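Xyn30D (PDB 4QB6) is a modular xylanase, probably acting on glucuronoxylan, whose attached CBM35 module, the part in this chain, binds calcium and the glucuronic acid of aldouronic acid. Local coordinates at residues A[66-71]-A[152-157]; A[89-94]-A[159-164]; A[95-100]-A[123-128]. All blocks are in the same frame, centred on the assembly; numbering follows the deposited sequence.

Interaction 1: A[66-71]-A[152-157]; sequences VNFNAY and EGPNMD. With CA (calcium ion), chain C; CA (calcium ion), chain D; GCU (alpha-D-glucopyranuronic acid), chain B.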
loop_
_atom_site.group_PDB
_atom_site.type_symbol
_atom_site.label_atom_id
_atom_site.label_comp_id
_atom_site.label_asym_id
_atom_site.label_seq_id
_atom_site.Cartn_x
_atom_site.Cartn_y
_atom_site.Cartn_z
ATOM N N VAL A 66 -7.746 2.448 4.018
ATOM C CA VAL A 66 -7.860 1.093 4.596
ATOM C C VAL A 66 -7.146 1.047 5.934
ATOM O O VAL A 66 -5.993 1.500 6.053
ATOM C CB VAL A 66 -7.310 0.045 3.639
ATOM C CG1 VAL A 66 -7.263 -1.317 4.319
ATOM C CG2 VAL A 66 -8.156 0.003 2.384
ATOM N N ASN A 67 -7.814 0.470 6.922
ATOM C CA ASN A 67 -7.273 0.224 8.215
ATOM C C ASN A 67 -6.990 -1.267 8.341
ATOM O O ASN A 67 -7.917 -2.086 8.248
ATOM C CB ASN A 67 -8.310 0.689 9.247
ATOM C CG ASN A 67 -7.860 0.474 10.646
ATOM O OD1 ASN A 67 -6.831 -0.122 10.878
ATOM N ND2 ASN A 67 -8.642 0.932 11.612
ATOM N N PHE A 68 -5.723 -1.662 8.470
ATOM C CA PHE A 68 -5.383 -3.068 8.761
ATOM C C PHE A 68 -5.824 -3.391 10.166
ATOM O O PHE A 68 -5.531 -2.655 11.071
ATOM C CB PHE A 68 -3.867 -3.299 8.668
ATOM C CG PHE A 68 -3.236 -3.057 7.309
ATOM C CD1 PHE A 68 -3.100 -4.096 6.385
ATOM C CD2 PHE A 68 -2.692 -1.809 6.988
ATOM C CE1 PHE A 68 -2.435 -3.886 5.208
ATOM C CE2 PHE A 68 -2.041 -1.629 5.781
ATOM C CZ PHE A 68 -1.931 -2.654 4.889
ATOM N N ASN A 69 -6.487 -4.520 10.368
ATOM C CA ASN A 69 -6.910 -4.842 11.738
ATOM C C ASN A 69 -6.070 -5.821 12.492
ATOM O O ASN A 69 -6.018 -5.755 13.733
ATOM C CB ASN A 69 -8.340 -5.321 11.747
ATOM C CG ASN A 69 -9.297 -4.235 11.340
ATOM O OD1 ASN A 69 -10.053 -4.411 10.412
ATOM N ND2 ASN A 69 -9.188 -3.071 11.979
ATOM N N ALA A 70 -5.391 -6.708 11.806
ATOM C CA ALA A 70 -4.623 -7.774 12.466
ATOM C C ALA A 70 -3.148 -7.467 12.457
ATOM O O ALA A 70 -2.586 -6.969 11.453
ATOM C CB ALA A 70 -4.868 -9.111 11.809
ATOM N N TYR A 71 -2.471 -7.818 13.535
ATOM C CA TYR A 71 -1.056 -7.580 13.634
ATOM C C TYR A 71 -0.275 -8.374 12.604
ATOM O O TYR A 71 0.778 -7.883 12.135
ATOM C CB TYR A 71 -0.509 -7.823 15.055
ATOM C CG TYR A 71 -0.625 -6.586 15.900
ATOM C CD1 TYR A 71 -1.848 -6.143 16.377
ATOM C CD2 TYR A 71 0.503 -5.844 16.216
ATOM C CE1 TYR A 71 -1.928 -4.982 17.141
ATOM C CE2 TYR A 71 0.411 -4.685 16.950
ATOM C CZ TYR A 71 -0.796 -4.274 17.405
ATOM O OH TYR A 71 -0.864 -3.113 18.159
ATOM N N GLU A 152 1.261 -4.967 12.766
ATOM C CA GLU A 152 0.051 -4.320 12.228
ATOM C C GLU A 152 0.486 -3.432 11.045
ATOM O O GLU A 152 1.528 -3.683 10.426
ATOM C CB GLU A 152 -0.752 -3.616 13.344
ATOM C CG GLU A 152 -2.250 -3.879 13.317
ATOM C CD GLU A 152 -3.118 -2.684 12.989
ATOM O OE1 GLU A 152 -2.785 -1.911 12.061
ATOM O OE2 GLU A 152 -4.181 -2.498 13.624
ATOM N N GLY A 153 -0.325 -2.460 10.669
ATOM C CA GLY A 153 0.022 -1.675 9.481
ATOM C C GLY A 153 -0.339 -0.234 9.607
ATOM O O GLY A 153 -1.158 0.149 10.423
ATOM N N PRO A 154 0.217 0.607 8.735
ATOM C CA PRO A 154 -0.239 1.981 8.642
ATOM C C PRO A 154 -1.638 2.046 8.052
ATOM O O PRO A 154 -2.043 1.134 7.344
ATOM C CB PRO A 154 0.771 2.593 7.691
ATOM C CG PRO A 154 1.121 1.482 6.775
ATOM C CD PRO A 154 1.119 0.244 7.641
ATOM N N ASN A 155 -2.375 3.114 8.299
ATOM C CA ASN A 155 -3.600 3.317 7.572
ATOM C C ASN A 155 -3.225 3.705 6.135
ATOM O O ASN A 155 -2.367 4.580 5.932
ATOM C CB ASN A 155 -4.462 4.386 8.193
ATOM C CG ASN A 155 -5.097 3.966 9.491
ATOM O OD1 ASN A 155 -5.139 2.790 9.846
ATOM N ND2 ASN A 155 -5.663 4.938 10.189
ATOM N N MET A 156 -3.814 3.079 5.129
ATOM C CA MET A 156 -3.315 3.151 3.764
ATOM C C MET A 156 -4.307 3.848 2.876
ATOM O O MET A 156 -5.458 3.406 2.744
ATOM C CB MET A 156 -3.046 1.742 3.228
ATOM C CG MET A 156 -2.350 1.714 1.878
ATOM S SD MET A 156 -0.748 2.508 1.835
ATOM C CE MET A 156 0.205 1.552 2.915
ATOM N N ASP A 157 -3.894 4.947 2.258
ATOM C CA ASP A 157 -4.809 5.751 1.436
ATOM C C ASP A 157 -4.836 5.325 -0.012
ATOM O O ASP A 157 -5.917 5.146 -0.583
ATOM C CB ASP A 157 -4.431 7.229 1.548
ATOM C CG ASP A 157 -5.417 8.143 0.880
ATOM O OD1 ASP A 157 -6.574 7.764 0.646
ATOM O OD2 ASP A 157 -4.983 9.276 0.604
HETATM CA CA CA C . -4.999 -0.655 12.264
HETATM CA CA CA D . -8.086 6.555 -0.519
HETATM C C1 GCU B . -6.504 3.627 16.100
HETATM C C2 GCU B . -6.938 4.355 14.854
HETATM C C3 GCU B . -6.937 3.450 13.642
HETATM C C4 GCU B . -5.531 2.724 13.531
HETATM C C5 GCU B . -5.276 1.981 14.828
HETATM C C6 GCU B . -3.990 1.264 14.841
HETATM O O2 GCU B . -8.216 5.004 15.079
HETATM O O3 GCU B . -7.182 4.118 12.409
HETATM O O4 GCU B . -5.617 1.742 12.476
HETATM O O5 GCU B . -5.265 2.973 15.834
HETATM O O6A GCU B . -3.761 0.436 13.949
HETATM O O6B GCU B . -3.173 1.490 15.725
HETATM O O HOH W 1 -3.965 0.278 10.237
HETATM O O HOH W 2 -6.826 -1.089 13.773
#
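Glu152 reaches across to segment 66-71, and its side chain illustrates how a single carboxylate can serve fold and ligand site together. At the root, CB stands over one face of the Tyr71 ring, 3.8 Å from the ring centroid and 8° off the ring normal, a CH-pi contact. The backbone N of Glu152 donates to Tyr71 O at 3.0 Å. CG touches both CD1 of Tyr71 and the carbonyl O of Ala70, and a bend there (chi2 -113°) carries the carboxylate to a calcium ion. Both oxygens bind this metal, OE2 at 2.4 Å. OE1 also accepts a nearly straight bond from Gly153 N at 2.9 Å, through its anti lone pair, which should hold the carboxylate's rotation. Phe68 O lies 2.9 Å from OE2, a pairing of two acceptors explained by the shared calcium. Asn67 OD1, two waters, and O4 and O6A of the glucuronic acid complete the shell, so the metal ties sugar to protein; Asn67 ND2 is bonded to Glu54. The Phe68 ring presents its edge to Pro154 O, 3.0 Å from CD2, and passes so near Gly153 that a CB there would collide with it. Val66 and Met156 form an antiparallel hydrogen-bonded pair, while Asp157, farther along, binds the second calcium ion. The pair joins strand 65-68, partner of 51-54, to the start of strand 155-163, and Phe68 and Met156 pack on Ile76 of strand 72-83 and Ile146 of strand 140-149.

Interaction 2: A[89-94]-A[159-164]; sequences KNVKFR and ITVTAS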
loop_
_atom_site.group_PDB
_atom_site.type_symbol
_atom_site.label_atom_id
_atom_site.label_comp_id
_atom_site.label_asym_id
_atom_site.label_seq_id
_atom_site.Cartn_x
_atom_site.Cartn_y
_atom_site.Cartn_z
ATOM N N LYS A 89 9.576 -0.026 -11.265
ATOM C CA LYS A 89 8.547 0.960 -10.976
ATOM C C LYS A 89 8.764 1.593 -9.629
ATOM O O LYS A 89 9.179 0.899 -8.670
ATOM C CB LYS A 89 7.163 0.319 -10.975
ATOM C CG LYS A 89 6.834 -0.521 -12.190
ATOM C CD LYS A 89 6.976 0.202 -13.516
ATOM C CE LYS A 89 6.744 -0.745 -14.673
ATOM N NZ LYS A 89 7.046 -0.095 -15.969
ATOM N N ASN A 90 8.469 2.880 -9.529
ATOM C CA ASN A 90 8.349 3.596 -8.257
ATOM C C ASN A 90 6.938 3.433 -7.756
ATOM O O ASN A 90 5.991 3.824 -8.447
ATOM C CB ASN A 90 8.649 5.078 -8.446
ATOM C CG ASN A 90 10.072 5.343 -8.832
ATOM O OD1 ASN A 90 10.958 4.593 -8.513
ATOM N ND2 ASN A 90 10.298 6.435 -9.562
ATOM N N VAL A 91 6.748 2.773 -6.626
ATOM C CA VAL A 91 5.445 2.610 -6.010
ATOM C C VAL A 91 5.425 3.480 -4.774
ATOM O O VAL A 91 6.206 3.244 -3.836
ATOM C CB VAL A 91 5.126 1.140 -5.675
ATOM C CG1 VAL A 91 3.777 1.035 -5.008
ATOM C CG2 VAL A 91 5.188 0.278 -6.936
ATOM N N LYS A 92 4.597 4.499 -4.790
ATOM C CA LYS A 92 4.528 5.498 -3.740
ATOM C C LYS A 92 3.264 5.320 -2.948
ATOM O O LYS A 92 2.162 5.497 -3.465
ATOM C CB LYS A 92 4.623 6.893 -4.350
ATOM C CG LYS A 92 4.534 8.018 -3.319
ATOM C CD LYS A 92 4.780 9.385 -3.944
ATOM C CE LYS A 92 3.755 9.759 -4.973
ATOM N NZ LYS A 92 4.101 11.091 -5.560
ATOM N N PHE A 93 3.396 4.933 -1.690
ATOM C CA PHE A 93 2.292 4.731 -0.773
ATOM C C PHE A 93 1.975 6.020 -0.068
ATOM O O PHE A 93 2.904 6.667 0.439
ATOM C CB PHE A 93 2.684 3.709 0.313
ATOM C CG PHE A 93 3.039 2.351 -0.215
ATOM C CD1 PHE A 93 4.339 2.049 -0.588
ATOM C CD2 PHE A 93 2.074 1.367 -0.356
ATOM C CE1 PHE A 93 4.651 0.799 -1.057
ATOM C CE2 PHE A 93 2.406 0.126 -0.856
ATOM C CZ PHE A 93 3.696 -0.147 -1.210
ATOM N N ARG A 94 0.721 6.416 -0.002
ATOM C CA ARG A 94 0.270 7.537 0.832
ATOM C C ARG A 94 -0.416 6.912 2.023
ATOM O O ARG A 94 -1.376 6.135 1.862
ATOM C CB ARG A 94 -0.660 8.473 0.081
ATOM C CG ARG A 94 -1.014 9.732 0.884
ATOM C CD ARG A 94 -1.693 10.764 0.003
ATOM N NE ARG A 94 -1.871 12.075 0.664
ATOM C CZ ARG A 94 -2.972 12.466 1.257
ATOM N NH1 ARG A 94 -4.001 11.666 1.375
ATOM N NH2 ARG A 94 -3.059 13.687 1.791
ATOM N N ILE A 159 -1.907 4.077 -3.567
ATOM C CA ILE A 159 -0.574 3.975 -4.141
ATOM C C ILE A 159 -0.528 4.693 -5.466
ATOM O O ILE A 159 -1.560 4.845 -6.167
ATOM C CB ILE A 159 -0.104 2.532 -4.357
ATOM C CG1 ILE A 159 -1.072 1.756 -5.258
ATOM C CG2 ILE A 159 0.101 1.880 -3.019
ATOM C CD1 ILE A 159 -0.594 0.385 -5.642
ATOM N N THR A 160 0.642 5.191 -5.812
ATOM C CA THR A 160 0.891 5.745 -7.160
ATOM C C THR A 160 2.010 4.959 -7.756
ATOM O O THR A 160 3.053 4.765 -7.107
ATOM C CB THR A 160 1.209 7.225 -7.111
ATOM O OG1 THR A 160 0.137 7.919 -6.472
ATOM C CG2 THR A 160 1.423 7.803 -8.507
ATOM N N VAL A 161 1.858 4.506 -8.986
ATOM C CA VAL A 161 2.855 3.680 -9.674
ATOM C C VAL A 161 3.353 4.475 -10.860
ATOM O O VAL A 161 2.549 4.961 -11.674
ATOM C CB VAL A 161 2.223 2.365 -10.159
ATOM C CG1 VAL A 161 3.251 1.495 -10.855
ATOM C CG2 VAL A 161 1.589 1.631 -8.978
ATOM N N THR A 162 4.660 4.558 -10.993
ATOM C CA THR A 162 5.318 5.358 -12.023
ATOM C C THR A 162 6.477 4.517 -12.549
ATOM O O THR A 162 7.106 3.756 -11.817
ATOM C CB THR A 162 5.790 6.695 -11.399
ATOM O OG1 THR A 162 4.646 7.386 -10.836
ATOM C CG2 THR A 162 6.499 7.581 -12.408
ATOM N N ALA A 163 6.774 4.604 -13.835
ATOM C CA ALA A 163 7.944 3.954 -14.355
ATOM C C ALA A 163 9.163 4.690 -13.864
ATOM O O ALA A 163 9.176 5.916 -13.869
ATOM C CB ALA A 163 7.915 3.968 -15.871
ATOM N N SER A 164 10.176 3.958 -13.411
ATOM C CA SER A 164 11.351 4.594 -12.785
ATOM C C SER A 164 12.231 5.261 -13.831
ATOM O O SER A 164 12.178 4.938 -15.018
ATOM C CB SER A 164 12.165 3.582 -11.973
ATOM O OG SER A 164 11.440 3.109 -10.845
ATOM O OXT SER A 164 13.015 6.154 -13.492
HETATM O O HOH W 3 0.519 7.820 -3.690
#
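Phe93 and Ile159 make the tight end of this antiparallel pairing: their side chains run alongside each other on one face of the sheet, and CG2 of Ile159 comes within 3.4 Å of CD2 on the Phe93 ring. Ile159 achieves this by placing CG1 between its backbone N and carbonyl carbon (chi1 57°), a crowded position that leaves CG2 beside the backbone N and turned to the ring. Val91 and Val161 continue the same buried face more slackly, CG2 to CG2 at 4.4 Å. Ile159 is covered by Trp78, Ile81 and Tyr40, and Phe93 meets Phe119 edge to face. Lys89 is buried too: its CB approaches Thr162 O and CG1 of Val161, and its NZ is held by Thr85 O; Lys89 and Val161 contact beta-D-glucuronate in another structure of this protein. The opposite face, with Asn90, Lys92, Thr160 and Thr162, is partly exposed. There the Lys92 chain lies alongside Thr160, CE to CB at 4.2 Å, and a water bridges Lys92 O and Thr160 OG1, the latter also bonded to Thr39 OG1. Looser still is the exposed C-terminal end at Ala163 and Ser164, where Ser164 OG lies 2.8 Å from Asn90 OD1 in a weak bond that is not settled, since Thr88 O competes for the same proton. Between the two faces the backbones are bound regularly: Lys92 N donates to Thr160 O at 2.8 Å and 173°, and Asn90 and Thr162 bond both ways. Chemically, then, the backbone sets the register, one face supplies hydrocarbon to the core, and the other offers polar groups that can meet water.

Interaction 3: A[95-100]-A[123-128]; sequences YALESG and GSWSTW. With GCU (alpha-D-glucopyranuronic acid), chain B.
Trp125 and Glu98 make one of two CH-pi contacts. CB of Glu98 sits over one face of the indole, 3.6 Å from the centroid of the five-membered ring, with the carboxylate plane turned 43° from the ring. Its CG is anti to the backbone N (chi1 177°), and the extended chain runs on past NE1. The second CH-pi contact has CB of Ala96 over the six-membered ring of Trp128, 3.9 Å from its centroid. Apolar packing adds Leu97, whose CD1 touches CH2 of Trp125 at 3.8 Å. Among hydrogen bonds, Gly123 N donates to Leu97 O at 3.2 Å, whereas the buried Glu98 N has no partner. Within segment 123-128 a type I turn, closed from Thr127 N to Ser124 O, is braced by an ST turn in which Ser124 OG accepts from Ser126 N at 3.0 Å. Water supplies a further kind of link: one molecule in the plane of the indole accepts from Trp125 NE1 at 3.0 Å and donates to Glu98 OE1, while another accepts from Trp125 N and binds Glu98 OE2 weakly. On the face of Trp125 opposite Glu98 lies the glucuronic acid, with C4 3.7 Å above the ring plane toward its rim. Were Trp125 replaced by alanine, the sugar would probably lose this aromatic wall, Glu98 CB the ring it lies on, and OE1 its water bridge to the indole. Tyr57 stacks with Trp125, and Arg102 and Asn155 stand nearby. An aromatic side chain lying along a sugar ring is characteristic of carbohydrate-binding modules, and here loops and strand ends together form the uronic acid pocket of the CBM35 beta sandwich.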
loop_
_atom_site.group_PDB
_atom_site.type_symbol
_atom_site.label_atom_id
_atom_site.label_comp_id
_atom_site.label_asym_id
_atom_site.label_seq_id
_atom_site.Cartn_x
_atom_site.Cartn_y
_atom_site.Cartn_z
ATOM N N TYR A 95 0.068 7.222 3.226
ATOM C CA TYR A 95 -0.325 6.505 4.442
ATOM C C TYR A 95 -0.232 7.376 5.658
ATOM O O TYR A 95 0.453 8.406 5.629
ATOM C CB TYR A 95 0.569 5.249 4.632
ATOM C CG TYR A 95 1.970 5.567 5.104
ATOM C CD1 TYR A 95 2.975 5.949 4.220
ATOM C CD2 TYR A 95 2.295 5.507 6.450
ATOM C CE1 TYR A 95 4.239 6.264 4.674
ATOM C CE2 TYR A 95 3.558 5.811 6.900
ATOM C CZ TYR A 95 4.513 6.208 6.015
ATOM O OH TYR A 95 5.807 6.510 6.452
ATOM N N ALA A 96 -0.863 6.953 6.746
ATOM C CA ALA A 96 -0.761 7.661 8.017
ATOM C C ALA A 96 -0.396 6.672 9.077
ATOM O O ALA A 96 -0.837 5.517 9.063
ATOM C CB ALA A 96 -2.068 8.365 8.335
ATOM N N LEU A 97 0.415 7.101 10.022
ATOM C CA LEU A 97 0.868 6.232 11.118
ATOM C C LEU A 97 1.216 7.111 12.308
ATOM O O LEU A 97 2.235 7.804 12.262
ATOM C CB LEU A 97 2.056 5.376 10.651
ATOM C CG LEU A 97 2.699 4.462 11.684
ATOM C CD1 LEU A 97 1.682 3.618 12.422
ATOM C CD2 LEU A 97 3.730 3.579 10.995
ATOM N N GLU A 98 0.427 7.063 13.377
ATOM C CA GLU A 98 0.661 8.029 14.457
ATOM C C GLU A 98 2.027 7.912 15.099
ATOM O O GLU A 98 2.725 8.914 15.236
ATOM C CB GLU A 98 -0.422 7.874 15.490
ATOM C CG GLU A 98 -0.314 8.754 16.746
ATOM C CD GLU A 98 -1.462 8.458 17.716
ATOM O OE1 GLU A 98 -1.453 7.417 18.415
ATOM O OE2 GLU A 98 -2.422 9.244 17.754
ATOM N N SER A 99 2.429 6.705 15.462
ATOM C CA SER A 99 3.730 6.504 16.093
ATOM C C SER A 99 4.269 5.135 15.765
ATOM O O SER A 99 3.534 4.211 15.410
ATOM C CB SER A 99 3.656 6.663 17.613
ATOM O OG SER A 99 2.885 5.622 18.178
ATOM N N GLY A 100 5.572 5.020 15.882
ATOM C CA GLY A 100 6.250 3.742 15.670
ATOM C C GLY A 100 6.446 3.404 14.217
ATOM O O GLY A 100 5.947 4.121 13.332
ATOM N N GLY A 123 3.364 10.794 12.574
ATOM C CA GLY A 123 3.131 11.683 13.730
ATOM C C GLY A 123 1.698 11.829 14.172
ATOM O O GLY A 123 1.405 12.224 15.313
ATOM N N SER A 124 0.784 11.516 13.247
ATOM C CA SER A 124 -0.646 11.690 13.456
ATOM C C SER A 124 -1.425 10.772 12.524
ATOM O O SER A 124 -1.011 10.552 11.391
ATOM C CB SER A 124 -1.077 13.136 13.183
ATOM O OG SER A 124 -2.490 13.210 13.240
ATOM N N TRP A 125 -2.592 10.306 12.964
ATOM C CA TRP A 125 -3.437 9.561 12.063
ATOM C C TRP A 125 -4.044 10.429 10.965
ATOM O O TRP A 125 -4.598 9.916 10.008
ATOM C CB TRP A 125 -4.542 8.787 12.779
ATOM C CG TRP A 125 -4.047 7.729 13.695
ATOM C CD1 TRP A 125 -4.203 7.683 15.041
ATOM C CD2 TRP A 125 -3.350 6.527 13.315
ATOM N NE1 TRP A 125 -3.609 6.529 15.526
ATOM C CE2 TRP A 125 -3.089 5.811 14.490
ATOM C CE3 TRP A 125 -2.898 6.006 12.100
ATOM C CZ2 TRP A 125 -2.394 4.605 14.485
ATOM C CZ3 TRP A 125 -2.248 4.800 12.103
ATOM C CH2 TRP A 125 -1.978 4.130 13.299
ATOM N N SER A 126 -3.905 11.763 11.089
ATOM C CA SER A 126 -4.307 12.647 9.981
ATOM C C SER A 126 -3.135 13.363 9.321
ATOM O O SER A 126 -3.332 14.303 8.561
ATOM C CB SER A 126 -5.442 13.597 10.368
ATOM O OG SER A 126 -5.020 14.632 11.231
ATOM N N THR A 127 -1.923 12.874 9.559
ATOM C CA THR A 127 -0.754 13.298 8.782
ATOM C C THR A 127 -0.496 12.199 7.763
ATOM O O THR A 127 -0.093 11.072 8.116
ATOM C CB THR A 127 0.497 13.529 9.607
ATOM O OG1 THR A 127 0.208 14.587 10.531
ATOM C CG2 THR A 127 1.673 13.907 8.723
ATOM N N TRP A 128 -0.708 12.517 6.503
ATOM C CA TRP A 128 -0.539 11.578 5.407
ATOM C C TRP A 128 0.816 11.783 4.795
ATOM O O TRP A 128 1.076 12.823 4.174
ATOM C CB TRP A 128 -1.650 11.766 4.382
ATOM C CG TRP A 128 -2.994 11.503 4.967
ATOM C CD1 TRP A 128 -3.834 12.424 5.507
ATOM C CD2 TRP A 128 -3.634 10.226 5.145
ATOM N NE1 TRP A 128 -4.965 11.801 5.978
ATOM C CE2 TRP A 128 -4.876 10.452 5.755
ATOM C CE3 TRP A 128 -3.284 8.910 4.808
ATOM C CZ2 TRP A 128 -5.742 9.421 6.078
ATOM C CZ3 TRP A 128 -4.137 7.896 5.149
ATOM C CH2 TRP A 128 -5.357 8.159 5.734
HETATM C C1 GCU B . -6.504 3.627 16.100
HETATM C C2 GCU B . -6.938 4.355 14.854
HETATM C C3 GCU B . -6.937 3.450 13.642
HETATM C C4 GCU B . -5.531 2.724 13.531
HETATM C C5 GCU B . -5.276 1.981 14.828
HETATM C C6 GCU B . -3.990 1.264 14.841
HETATM O O2 GCU B . -8.216 5.004 15.079
HETATM O O3 GCU B . -7.182 4.118 12.409
HETATM O O4 GCU B . -5.617 1.742 12.476
HETATM O O5 GCU B . -5.265 2.973 15.834
HETATM O O6A GCU B . -3.761 0.436 13.949
HETATM O O6B GCU B . -3.173 1.490 15.725
HETATM O O HOH W 4 -3.920 11.229 15.323
HETATM O O HOH W 5 -3.894 5.647 18.349
#

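How the interactions relate
From the N terminus, segment 66-71 opens the first loop, which interaction 1 closes at 152-157. Segment 89-94 begins inside that loop but finds its partner, 159-164, beyond it, so interactions 1 and 2 cross. Interaction 3, 95-100 with 123-128, closes a short loop nested inside both. Strand 155-163 runs through interactions 1 and 2, and strand 87-96 through 2 and 3, so that all three contacts reach the four-stranded sheet in which these strands are neighbours. Asp157 of interaction 1 forms a salt bridge with Arg94 of interaction 2, and Asn155 O probably bonds Ala96 N of interaction 3. Interactions 1 and 3 meet at the same glucuronic acid, whereas interaction 2 lies across the chain's centre from interaction 1.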